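Local coordinates for protein NAD nucleotidase (Haemophilus influenzae, PDB 3ZTV) that degrades NAD to adenosine and nicotinamide riboside, combining pyrophosphatase and 5'-nucleotidase activities in a zinc-dependent periplasmic enzyme, at residues Val89-Asn94 and Leu119-Leu124; Ala107-Leu112 and Lys132-Tyr137; Ala126-Asp131 and Lys172-Tyr177; Asn397-Val402 and Leu436-Met441. All coordinates share one frame; numbering follows the deposited sequence.

Overall arrangement
Contacts 1, 2 and 3 all belong to the metallophosphoesterase part of the chain, while contact 4 lies in the C-terminal nucleotidase domain, about 32 Å from contact 1 between centres. Contacts 2 and 4 are mostly buried; contacts 1 and 3 are only partly so. Contacts 2 and 3 touch, their centres about 10 Å apart: Ser134 of one hydrogen-bonds to Asp173 of the other, and both reach the second subunit. Residues 119-124 of contact 1 and 126-131 of contact 3 are nearly consecutive in the chain. The chemistry differs with place: one side-chain-to-backbone bond in contact 1, a water bridge in contact 2, a bonded ribbon with a salt bridge in contact 3, carbon packing alone in contact 4.

Contact 1. Residues Val89-Asn94 and Leu119-Leu124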
loop_
_atom_site.group_PDB
_atom_site.type_symbol
_atom_site.label_atom_id
_atom_site.label_comp_id
_atom_site.label_asym_id
_atom_site.label_seq_id
_atom_site.Cartn_x
_atom_site.Cartn_y
_atom_site.Cartn_z
ATOM N N VAL A 89 26.829 0.234 25.063
ATOM C CA VAL A 89 27.245 -1.143 24.781
ATOM C C VAL A 89 27.178 -1.467 23.284
ATOM O O VAL A 89 28.013 -2.220 22.765
ATOM C CB VAL A 89 26.516 -2.197 25.653
ATOM C CG1 VAL A 89 26.785 -1.939 27.155
ATOM C CG2 VAL A 89 25.022 -2.222 25.366
ATOM N N MET A 90 26.216 -0.877 22.582
ATOM C CA MET A 90 26.146 -1.024 21.125
ATOM C C MET A 90 27.365 -0.408 20.452
ATOM O O MET A 90 27.971 -1.015 19.564
ATOM C CB MET A 90 24.861 -0.388 20.587
ATOM C CG MET A 90 23.606 -1.154 20.969
ATOM S SD MET A 90 22.070 -0.249 20.670
ATOM C CE MET A 90 21.878 -0.420 18.888
ATOM N N ASN A 91 27.745 0.796 20.886
ATOM C CA ASN A 91 28.937 1.442 20.355
ATOM C C ASN A 91 30.162 0.554 20.557
ATOM O O ASN A 91 31.004 0.433 19.663
ATOM C CB ASN A 91 29.153 2.797 21.026
ATOM C CG ASN A 91 28.176 3.853 20.540
ATOM O OD1 ASN A 91 27.505 3.679 19.518
ATOM N ND2 ASN A 91 28.106 4.965 21.258
ATOM N N ALA A 92 30.249 -0.076 21.727
ATOM C CA ALA A 92 31.385 -0.935 22.062
ATOM C C ALA A 92 31.452 -2.195 21.202
ATOM O O ALA A 92 32.511 -2.819 21.087
ATOM C CB ALA A 92 31.364 -1.298 23.545
ATOM N N GLY A 93 30.322 -2.577 20.608
ATOM C CA GLY A 93 30.278 -3.707 19.702
ATOM C C GLY A 93 30.618 -3.372 18.260
ATOM O O GLY A 93 30.761 -4.275 17.434
ATOM N N ASN A 94 30.730 -2.082 17.944
ATOM C CA ASN A 94 31.097 -1.657 16.593
ATOM C C ASN A 94 30.268 -2.328 15.496
ATOM O O ASN A 94 30.797 -2.807 14.488
ATOM C CB ASN A 94 32.596 -1.865 16.353
ATOM C CG ASN A 94 33.447 -0.952 17.208
ATOM O OD1 ASN A 94 34.139 -1.402 18.123
ATOM N ND2 ASN A 94 33.388 0.340 16.924
ATOM N N LEU A 119 24.316 7.262 20.166
ATOM C CA LEU A 119 24.568 6.084 19.326
ATOM C C LEU A 119 25.406 6.453 18.106
ATOM O O LEU A 119 25.049 7.369 17.357
ATOM C CB LEU A 119 23.240 5.440 18.905
ATOM C CG LEU A 119 23.330 4.153 18.090
ATOM C CD1 LEU A 119 23.864 3.033 18.957
ATOM C CD2 LEU A 119 21.973 3.788 17.514
ATOM N N LYS A 120 26.523 5.759 17.905
ATOM C CA LYS A 120 27.402 6.057 16.778
ATOM C C LYS A 120 27.328 5.009 15.660
ATOM O O LYS A 120 28.024 5.116 14.644
ATOM C CB LYS A 120 28.843 6.250 17.262
ATOM C CG LYS A 120 28.986 7.392 18.270
ATOM C CD LYS A 120 28.314 8.662 17.748
ATOM C CE LYS A 120 28.233 9.747 18.808
ATOM N NZ LYS A 120 27.419 10.911 18.352
ATOM N N ILE A 121 26.477 4.008 15.847
ATOM C CA ILE A 121 26.226 2.996 14.825
ATOM C C ILE A 121 25.310 3.587 13.739
ATOM O O ILE A 121 24.256 4.130 14.062
ATOM C CB ILE A 121 25.523 1.770 15.459
ATOM C CG1 ILE A 121 26.321 1.222 16.659
ATOM C CG2 ILE A 121 25.248 0.699 14.419
ATOM C CD1 ILE A 121 27.817 1.021 16.402
ATOM N N PRO A 122 25.691 3.471 12.452
ATOM C CA PRO A 122 24.797 3.967 11.395
ATOM C C PRO A 122 23.412 3.332 11.451
ATOM O O PRO A 122 23.295 2.113 11.632
ATOM C CB PRO A 122 25.512 3.550 10.114
ATOM C CG PRO A 122 26.967 3.571 10.488
ATOM C CD PRO A 122 27.001 3.054 11.916
ATOM N N VAL A 123 22.374 4.150 11.287
ATOM C CA VAL A 123 20.995 3.687 11.398
ATOM C C VAL A 123 20.327 3.670 10.017
ATOM O O VAL A 123 20.461 4.626 9.238
ATOM C CB VAL A 123 20.179 4.575 12.369
ATOM C CG1 VAL A 123 18.783 4.025 12.549
ATOM C CG2 VAL A 123 20.888 4.710 13.716
ATOM N N LEU A 124 19.602 2.591 9.717
ATOM C CA LEU A 124 18.861 2.460 8.459
ATOM C C LEU A 124 17.375 2.211 8.695
ATOM O O LEU A 124 17.005 1.412 9.565
ATOM C CB LEU A 124 19.408 1.285 7.650
ATOM C CG LEU A 124 20.902 1.246 7.358
ATOM C CD1 LEU A 124 21.267 -0.080 6.680
ATOM C CD2 LEU A 124 21.309 2.426 6.500
#
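Asn91 and Lys120 meet with their side chains slanting across one another, and the carboxamide of Asn91 turns its OD1 to the backbone of the loop. Lys120 N gives its hydrogen to Asn91 OD1 at 2.8 Å. The bond is nearly straight at 169°, with the donor tilted 22° from the carbonyl plane. CG of Asn91 stands anti to its own carbonyl carbon (chi1 -74°). The other half of the amide, ND2, bonds to Pro118 O, and with it OD1 and ND2 both hold backbone atoms of the loop just after helix 108-116. This is helix-to-loop packing in the metallophosphoesterase fold: the C-terminal end of helix 84-93 lies against the loop that leads from helix 108-116 into strand 123-124, an outermost strand of the mixed sheet. On the buried side Met90 and Leu119 also cross at a slant. From Leu119 one methyl, CD1, does the touching: it lies 3.9 Å from Met90 CB and 4.0 Å from Met90 CE, the thioether chain being bent at chi3. Ile121 points at the helix, its CD1 3.8 Å from Met90 O and 4.2 Å from Asn94 CA, where the chain leaves the helix with positive phi. Met90, Leu119 and Ile121 all pack on Phe98 of strand 97-99.

Contact 2. Residues Ala107-Leu112 and Lys132-Tyr137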
loop_
_atom_site.group_PDB
_atom_site.type_symbol
_atom_site.label_atom_id
_atom_site.label_comp_id
_atom_site.label_asym_id
_atom_site.label_seq_id
_atom_site.Cartn_x
_atom_site.Cartn_y
_atom_site.Cartn_z
ATOM N N ALA A 107 8.779 5.814 23.754
ATOM C CA ALA A 107 8.811 7.081 24.483
ATOM C C ALA A 107 8.749 8.264 23.513
ATOM O O ALA A 107 9.310 9.331 23.771
ATOM C CB ALA A 107 10.051 7.151 25.389
ATOM N N GLY A 108 8.071 8.063 22.385
ATOM C CA GLY A 108 7.889 9.126 21.414
ATOM C C GLY A 108 9.135 9.457 20.622
ATOM O O GLY A 108 10.170 8.807 20.775
ATOM N N ASN A 109 9.046 10.467 19.765
ATOM C CA ASN A 109 10.211 10.894 19.008
ATOM C C ASN A 109 11.307 11.358 19.953
ATOM O O ASN A 109 12.500 11.197 19.687
ATOM C CB ASN A 109 9.851 12.031 18.056
ATOM C CG ASN A 109 8.930 11.600 16.926
ATOM O OD1 ASN A 109 8.506 10.452 16.836
ATOM N ND2 ASN A 109 8.605 12.550 16.055
ATOM N N GLU A 110 10.876 11.976 21.052
ATOM C CA GLU A 110 11.772 12.474 22.084
ATOM C C GLU A 110 12.637 11.346 22.657
ATOM O O GLU A 110 13.856 11.479 22.784
ATOM C CB GLU A 110 10.952 13.140 23.196
ATOM C CG GLU A 110 10.181 14.397 22.769
ATOM C CD GLU A 110 8.950 14.124 21.900
ATOM O OE1 GLU A 110 8.417 12.988 21.889
ATOM O OE2 GLU A 110 8.500 15.081 21.233
ATOM N N GLY A 111 12.005 10.224 22.977
ATOM C CA GLY A 111 12.735 9.083 23.496
ATOM C C GLY A 111 13.695 8.491 22.477
ATOM O O GLY A 111 14.801 8.081 22.824
ATOM N N LEU A 112 13.293 8.440 21.208
ATOM C CA LEU A 112 14.184 7.895 20.191
ATOM C C LEU A 112 15.392 8.803 20.002
ATOM O O LEU A 112 16.516 8.335 19.850
ATOM C CB LEU A 112 13.450 7.674 18.864
ATOM C CG LEU A 112 14.305 7.072 17.745
ATOM C CD1 LEU A 112 15.090 5.854 18.234
ATOM C CD2 LEU A 112 13.435 6.723 16.543
ATOM N N LYS A 132 10.501 17.188 7.411
ATOM C CA LYS A 132 11.530 18.182 7.660
ATOM C C LYS A 132 11.536 18.759 9.075
ATOM O O LYS A 132 12.599 18.921 9.671
ATOM C CB LYS A 132 11.383 19.308 6.635
ATOM C CG LYS A 132 12.342 20.466 6.824
ATOM C CD LYS A 132 12.076 21.553 5.795
ATOM C CE LYS A 132 13.122 22.650 5.848
ATOM N NZ LYS A 132 13.015 23.531 4.649
ATOM N N SER A 133 10.362 19.046 9.619
ATOM C CA SER A 133 10.297 19.712 10.920
ATOM C C SER A 133 10.453 18.735 12.087
ATOM O O SER A 133 10.604 19.151 13.231
ATOM C CB SER A 133 9.005 20.531 11.058
ATOM O OG SER A 133 9.114 21.795 10.416
ATOM N N SER A 134 10.429 17.437 11.800
ATOM C CA SER A 134 10.585 16.431 12.842
ATOM C C SER A 134 11.941 16.541 13.530
ATOM O O SER A 134 12.955 16.831 12.898
ATOM C CB SER A 134 10.440 15.034 12.240
ATOM O OG SER A 134 10.534 14.033 13.246
ATOM N N ILE A 135 11.964 16.281 14.833
ATOM C CA ILE A 135 13.231 16.239 15.550
ATOM C C ILE A 135 14.078 15.036 15.109
ATOM O O ILE A 135 15.271 14.965 15.393
ATOM C CB ILE A 135 13.042 16.252 17.098
ATOM C CG1 ILE A 135 12.379 14.969 17.609
ATOM C CG2 ILE A 135 12.257 17.498 17.539
ATOM C CD1 ILE A 135 12.199 14.974 19.126
ATOM N N LEU A 136 13.457 14.114 14.372
ATOM C CA LEU A 136 14.157 12.932 13.842
ATOM C C LEU A 136 14.608 13.089 12.389
ATOM O O LEU A 136 15.154 12.151 11.803
ATOM C CB LEU A 136 13.288 11.686 13.983
ATOM C CG LEU A 136 12.876 11.365 15.421
ATOM C CD1 LEU A 136 11.862 10.245 15.436
ATOM C CD2 LEU A 136 14.090 11.020 16.287
ATOM N N TYR A 137 14.376 14.253 11.794
ATOM C CA TYR A 137 14.789 14.494 10.417
ATOM C C TYR A 137 16.290 14.256 10.262
ATOM O O TYR A 137 17.081 14.702 11.086
ATOM C CB TYR A 137 14.438 15.925 10.010
ATOM C CG TYR A 137 14.620 16.194 8.533
ATOM C CD1 TYR A 137 13.866 15.508 7.585
ATOM C CD2 TYR A 137 15.535 17.135 8.086
ATOM C CE1 TYR A 137 14.024 15.753 6.229
ATOM C CE2 TYR A 137 15.696 17.387 6.727
ATOM C CZ TYR A 137 14.939 16.691 5.809
ATOM O OH TYR A 137 15.094 16.937 4.460
HETATM O O HOH W 1 9.302 15.467 16.053
#
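A carboxamide laid against a leucine methyl is the odd feature here: Leu136 CD1 sits 3.6 Å from both CG and OD1 of Asn109, the two side chains crossing at a slant. The polar atoms of that amide are served by other groups. OD1 accepts from Gly171 N, while ND2 gives a hydrogen to a water at 3.0 Å and makes a weak bond to Asp173 OD1. The same water accepts from Ile135 N, also at 3.0 Å, and so bridges helix and loop where the two segments share no direct hydrogen bond. Ser134 OG, its hydroxyl anti to the backbone N (chi1 -178°), accepts from Leu136 N at 3.1 Å and hydrogen-bonds to Asp173 OD1 as well. These bonds help hold the bend of the loop and tie it to the carboxylate that Asn109 ND2 also approaches.

Apolar side chains fill in around the amide. Leu112 CD2 meets Leu136 CD1 at 4.0 Å, these two side chains crossing at about a right angle. Toward the solvent, Ile135 reaches helix 108-116 at Asn109 and Glu110: CG1 is 3.9 Å from Asn109 CB, and CD1 lies 3.8 Å from Glu110 N. Leu136 also packs on Phe105 and Val174. What meets helix 108-116 is a loop of the metallophosphoesterase domain built on a type I beta turn, Ser134 to Tyr137, whose opening serine forms an ST turn.

Contact 3. Residues Ala126-Asp131 and Lys172-Tyr177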
loop_
_atom_site.group_PDB
_atom_site.type_symbol
_atom_site.label_atom_id
_atom_site.label_comp_id
_atom_site.label_asym_id
_atom_site.label_seq_id
_atom_site.Cartn_x
_atom_site.Cartn_y
_atom_site.Cartn_z
ATOM N N ALA A 126 14.060 2.365 5.684
ATOM C CA ALA A 126 13.565 2.858 4.399
ATOM C C ALA A 126 12.070 3.175 4.380
ATOM O O ALA A 126 11.633 3.933 3.523
ATOM C CB ALA A 126 13.901 1.868 3.285
ATOM N N ASN A 127 11.289 2.606 5.298
ATOM C CA ASN A 127 9.839 2.800 5.283
ATOM C C ASN A 127 9.344 3.647 6.464
ATOM O O ASN A 127 8.134 3.729 6.712
ATOM C CB ASN A 127 9.076 1.466 5.199
ATOM C CG ASN A 127 9.222 0.616 6.452
ATOM O OD1 ASN A 127 10.266 0.614 7.103
ATOM N ND2 ASN A 127 8.176 -0.127 6.775
ATOM N N VAL A 128 10.279 4.265 7.192
ATOM C CA VAL A 128 9.959 5.168 8.293
ATOM C C VAL A 128 10.669 6.476 7.959
ATOM O O VAL A 128 11.903 6.545 7.973
ATOM C CB VAL A 128 10.442 4.600 9.638
ATOM C CG1 VAL A 128 10.001 5.510 10.777
ATOM C CG2 VAL A 128 9.917 3.174 9.837
ATOM N N ILE A 129 9.901 7.511 7.625
ATOM C CA ILE A 129 10.475 8.704 7.001
ATOM C C ILE A 129 9.981 9.986 7.694
ATOM O O ILE A 129 8.811 10.346 7.574
ATOM C CB ILE A 129 10.157 8.766 5.470
ATOM C CG1 ILE A 129 10.531 7.450 4.776
ATOM C CG2 ILE A 129 10.925 9.903 4.822
ATOM C CD1 ILE A 129 10.197 7.432 3.265
ATOM N N PRO A 130 10.870 10.674 8.435
ATOM C CA PRO A 130 10.417 11.889 9.122
ATOM C C PRO A 130 10.330 13.099 8.196
ATOM O O PRO A 130 11.175 13.281 7.310
ATOM C CB PRO A 130 11.503 12.113 10.180
ATOM C CG PRO A 130 12.124 10.762 10.385
ATOM C CD PRO A 130 12.134 10.176 8.996
ATOM N N ASP A 131 9.307 13.921 8.418
ATOM C CA ASP A 131 9.177 15.199 7.733
ATOM C C ASP A 131 10.275 16.151 8.203
ATOM O O ASP A 131 10.890 15.942 9.258
ATOM C CB ASP A 131 7.799 15.822 7.994
ATOM C CG ASP A 131 6.663 15.052 7.341
ATOM O OD1 ASP A 131 6.886 14.377 6.326
ATOM O OD2 ASP A 131 5.520 15.157 7.833
ATOM N N LYS A 172 3.496 12.397 14.875
ATOM C CA LYS A 172 2.726 12.519 13.638
ATOM C C LYS A 172 3.582 12.942 12.445
ATOM O O LYS A 172 3.182 12.759 11.294
ATOM C CB LYS A 172 1.554 13.494 13.822
ATOM C CG LYS A 172 1.930 14.978 13.771
ATOM C CD LYS A 172 2.906 15.360 14.869
ATOM C CE LYS A 172 3.023 16.873 15.042
ATOM N NZ LYS A 172 3.635 17.570 13.869
ATOM N N ASP A 173 4.751 13.514 12.711
ATOM C CA ASP A 173 5.637 13.964 11.641
ATOM C C ASP A 173 6.539 12.849 11.110
ATOM O O ASP A 173 7.439 13.106 10.309
ATOM C CB ASP A 173 6.459 15.193 12.055
ATOM C CG ASP A 173 7.303 14.959 13.298
ATOM O OD1 ASP A 173 7.764 13.821 13.526
ATOM O OD2 ASP A 173 7.518 15.940 14.051
ATOM N N VAL A 174 6.303 11.629 11.581
ATOM C CA VAL A 174 6.990 10.447 11.052
ATOM C C VAL A 174 6.012 9.633 10.214
ATOM O O VAL A 174 4.984 9.195 10.713
ATOM C CB VAL A 174 7.536 9.567 12.182
ATOM C CG1 VAL A 174 8.265 8.356 11.594
ATOM C CG2 VAL A 174 8.471 10.382 13.059
ATOM N N LYS A 175 6.335 9.441 8.935
ATOM C CA LYS A 175 5.455 8.728 8.015
ATOM C C LYS A 175 5.934 7.294 7.778
ATOM O O LYS A 175 7.134 7.041 7.631
ATOM C CB LYS A 175 5.347 9.497 6.691
ATOM C CG LYS A 175 4.263 10.593 6.654
ATOM C CD LYS A 175 4.388 11.602 7.781
ATOM C CE LYS A 175 3.366 12.735 7.637
ATOM N NZ LYS A 175 3.675 13.669 6.502
ATOM N N PHE A 176 4.982 6.368 7.756
ATOM C CA PHE A 176 5.276 4.944 7.573
ATOM C C PHE A 176 4.733 4.441 6.239
ATOM O O PHE A 176 3.656 4.854 5.809
ATOM C CB PHE A 176 4.629 4.123 8.693
ATOM C CG PHE A 176 5.281 4.299 10.043
ATOM C CD1 PHE A 176 5.057 5.443 10.806
ATOM C CD2 PHE A 176 6.117 3.313 10.556
ATOM C CE1 PHE A 176 5.663 5.594 12.052
ATOM C CE2 PHE A 176 6.722 3.466 11.800
ATOM C CZ PHE A 176 6.492 4.610 12.543
ATOM N N TYR A 177 5.465 3.526 5.609
ATOM C CA TYR A 177 5.091 2.947 4.319
ATOM C C TYR A 177 5.101 1.418 4.356
ATOM O O TYR A 177 5.880 0.794 5.091
ATOM C CB TYR A 177 5.991 3.521 3.215
ATOM C CG TYR A 177 5.745 5.006 3.084
ATOM C CD1 TYR A 177 4.715 5.489 2.282
ATOM C CD2 TYR A 177 6.479 5.929 3.826
ATOM C CE1 TYR A 177 4.451 6.849 2.192
ATOM C CE2 TYR A 177 6.224 7.288 3.742
ATOM C CZ TYR A 177 5.209 7.743 2.929
ATOM O OH TYR A 177 4.946 9.100 2.867
#
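A two-stranded antiparallel ribbon joins Val128-Pro130 to Val174-Phe176, the strand directions 153° apart. Ile129 and Lys175 form the hydrogen-bonded pair, Ile129 N to Lys175 O at 2.8 Å and Lys175 N to Ile129 O at 3.0 Å. The ladder runs on at both ends, through Tyr177 N to Asn127 O and through Asp131 N to Asp173 O. Asn127 adds a side-chain rung: ND2 gives to Tyr177 O at 3.0 Å, with that oxygen close to the amide plane, while OD1 takes Asp159 N.

Val128, Pro130, Val174 and Phe176 share one face. Val128 CG1 sits over the phenyl ring of Phe176, offset toward its rim in a CH-pi contact, and presses on Val174 CG1 at 3.4 Å, tighter than usual for two methyls. On the other face Ile129 CD1 touches CE2 of Tyr177, just beyond the strand, at 4.0 Å, the side chains roughly perpendicular. Lys175, bent at chi2 and chi4, swings NZ to 2.7 Å from Asp131 OD2, a salt bridge using the carboxylate's syn lone pair. Ile129, Lys175, Asp131 and Tyr177 also pack against the second subunit: a short antiparallel ribbon of the metallophosphoesterase domain, in contact with the partner chain.

Contact 4. Residues Asn397-Val402 and Leu436-Met441; sequences NELKTV and LYTYKM
Leu399 and Leu436 reach toward each other tip to tip, and apolar contacts between carbons make up the whole meeting of turn and strand. Leu399 CD1 touches Leu436 CD2 at 4.0 Å and, also tip to tip, Thr438 CG2 at 3.7 Å, so that one methyl serves two strand residues whose side chains leave the same face. Leu436 has CG anti to its backbone N (chi1 179°), and its CD2 also meets Glu398 CB at 3.8 Å. Thr438 turns its methyl, anti to its own carbonyl carbon, into the contact, where Val402 CG2 lies 4.2 Å from Thr438 CG2.

The carboxylate of Glu398 bonds away from this patch. The residue lends only its CB here; its chain bends at chi2 (-78°), and the carboxylate hydrogen-bonds to Ser548 and forms a salt bridge with Lys551. Within the turn, Val402 N bonds to Leu399 O at 3.3 Å, closing a type I beta turn that presents Leu399 and Val402 to the strand.

The turn links helix 386-396 to strand 404-408 of the C-terminal domain's mixed sheet. Strand 435-442 runs between strands 508-514 and 539-544 of that sheet, from which Leu510 packs on Val402 and Thr438, and Leu543 on Glu398 and Leu399.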
loop_
_atom_site.group_PDB
_atom_site.type_symbol
_atom_site.label_atom_id
_atom_site.label_comp_id
_atom_site.label_asym_id
_atom_site.label_seq_id
_atom_site.Cartn_x
_atom_site.Cartn_y
_atom_site.Cartn_z
ATOM N N ASN A 397 -3.189 1.693 30.471
ATOM C CA ASN A 397 -2.465 2.899 30.090
ATOM C C ASN A 397 -1.395 2.697 29.010
ATOM O O ASN A 397 -0.962 3.659 28.385
ATOM C CB ASN A 397 -1.834 3.524 31.336
ATOM C CG ASN A 397 -0.979 4.734 31.020
ATOM O OD1 ASN A 397 -1.495 5.804 30.698
ATOM N ND2 ASN A 397 0.339 4.577 31.131
ATOM N N GLU A 398 -0.975 1.457 28.782
ATOM C CA GLU A 398 0.110 1.186 27.834
ATOM C C GLU A 398 -0.225 1.481 26.374
ATOM O O GLU A 398 0.574 2.102 25.669
ATOM C CB GLU A 398 0.579 -0.267 27.947
ATOM C CG GLU A 398 1.471 -0.555 29.143
ATOM C CD GLU A 398 2.904 -0.094 28.945
ATOM O OE1 GLU A 398 3.185 0.646 27.979
ATOM O OE2 GLU A 398 3.759 -0.487 29.764
ATOM N N LEU A 399 -1.392 1.026 25.924
ATOM C CA LEU A 399 -1.749 1.053 24.504
ATOM C C LEU A 399 -2.956 1.942 24.245
ATOM O O LEU A 399 -4.022 1.728 24.816
ATOM C CB LEU A 399 -2.061 -0.360 24.005
ATOM C CG LEU A 399 -0.989 -1.431 24.217
ATOM C CD1 LEU A 399 -1.453 -2.769 23.671
ATOM C CD2 LEU A 399 0.320 -1.017 23.567
ATOM N N LYS A 400 -2.801 2.920 23.364
ATOM C CA LYS A 400 -3.917 3.817 23.051
ATOM C C LYS A 400 -5.098 3.076 22.420
ATOM O O LYS A 400 -6.234 3.552 22.456
ATOM C CB LYS A 400 -3.461 4.961 22.139
ATOM C CG LYS A 400 -2.849 4.518 20.816
ATOM C CD LYS A 400 -2.381 5.725 20.008
ATOM C CE LYS A 400 -1.538 5.309 18.814
ATOM N NZ LYS A 400 -0.252 4.668 19.232
ATOM N N THR A 401 -4.820 1.902 21.866
ATOM C CA THR A 401 -5.800 1.116 21.130
ATOM C C THR A 401 -6.666 0.213 22.010
ATOM O O THR A 401 -7.738 -0.218 21.601
ATOM C CB THR A 401 -5.085 0.220 20.110
ATOM O OG1 THR A 401 -4.045 -0.507 20.780
ATOM C CG2 THR A 401 -4.473 1.064 18.995
ATOM N N VAL A 402 -6.195 -0.091 23.212
ATOM C CA VAL A 402 -6.862 -1.081 24.053
ATOM C C VAL A 402 -8.182 -0.587 24.654
ATOM O O VAL A 402 -8.261 0.522 25.181
ATOM C CB VAL A 402 -5.909 -1.592 25.160
ATOM C CG1 VAL A 402 -6.662 -2.408 26.202
ATOM C CG2 VAL A 402 -4.790 -2.417 24.540
ATOM N N LEU A 436 2.519 -7.608 28.823
ATOM C CA LEU A 436 1.159 -7.358 28.358
ATOM C C LEU A 436 0.897 -8.110 27.051
ATOM O O LEU A 436 1.714 -8.059 26.121
ATOM C CB LEU A 436 0.953 -5.861 28.156
ATOM C CG LEU A 436 -0.408 -5.391 27.639
ATOM C CD1 LEU A 436 -1.512 -5.665 28.645
ATOM C CD2 LEU A 436 -0.341 -3.907 27.338
ATOM N N TYR A 437 -0.247 -8.790 26.981
ATOM C CA TYR A 437 -0.637 -9.621 25.841
ATOM C C TYR A 437 -2.033 -9.173 25.395
ATOM O O TYR A 437 -2.899 -8.941 26.246
ATOM C CB TYR A 437 -0.687 -11.092 26.280
ATOM C CG TYR A 437 -0.634 -12.074 25.130
ATOM C CD1 TYR A 437 -1.757 -12.335 24.357
ATOM C CD2 TYR A 437 0.553 -12.715 24.797
ATOM C CE1 TYR A 437 -1.701 -13.217 23.288
ATOM C CE2 TYR A 437 0.616 -13.592 23.732
ATOM C CZ TYR A 437 -0.516 -13.840 22.984
ATOM O OH TYR A 437 -0.468 -14.715 21.916
ATOM N N THR A 438 -2.275 -9.039 24.090
ATOM C CA THR A 438 -3.609 -8.631 23.634
ATOM C C THR A 438 -4.280 -9.639 22.716
ATOM O O THR A 438 -3.616 -10.389 21.997
ATOM C CB THR A 438 -3.619 -7.241 22.927
ATOM O OG1 THR A 438 -2.923 -7.317 21.672
ATOM C CG2 THR A 438 -2.988 -6.168 23.802
ATOM N N TYR A 439 -5.611 -9.621 22.744
ATOM C CA TYR A 439 -6.458 -10.337 21.800
ATOM C C TYR A 439 -7.518 -9.386 21.268
ATOM O O TYR A 439 -7.935 -8.454 21.956
ATOM C CB TYR A 439 -7.195 -11.487 22.483
ATOM C CG TYR A 439 -6.341 -12.662 22.898
ATOM C CD1 TYR A 439 -5.722 -13.468 21.948
ATOM C CD2 TYR A 439 -6.190 -12.999 24.242
ATOM C CE1 TYR A 439 -4.957 -14.549 22.320
ATOM C CE2 TYR A 439 -5.428 -14.088 24.625
ATOM C CZ TYR A 439 -4.818 -14.861 23.654
ATOM O OH TYR A 439 -4.055 -15.938 24.019
ATOM N N LYS A 440 -7.963 -9.637 20.040
ATOM C CA LYS A 440 -9.095 -8.917 19.463
ATOM C C LYS A 440 -10.263 -9.894 19.487
ATOM O O LYS A 440 -10.231 -10.909 18.798
ATOM C CB LYS A 440 -8.779 -8.500 18.025
ATOM C CG LYS A 440 -9.861 -7.662 17.357
ATOM C CD LYS A 440 -9.887 -6.246 17.898
ATOM C CE LYS A 440 -10.762 -5.351 17.032
ATOM N NZ LYS A 440 -10.894 -3.981 17.597
ATOM N N MET A 441 -11.279 -9.610 20.297
ATOM C CA MET A 441 -12.274 -10.625 20.632
ATOM C C MET A 441 -13.655 -10.028 20.879
ATOM O O MET A 441 -13.785 -8.935 21.429
ATOM C CB MET A 441 -11.812 -11.422 21.861
ATOM C CG MET A 441 -11.554 -10.563 23.096
ATOM S SD MET A 441 -10.750 -11.416 24.479
ATOM C CE MET A 441 -12.009 -12.595 24.949
#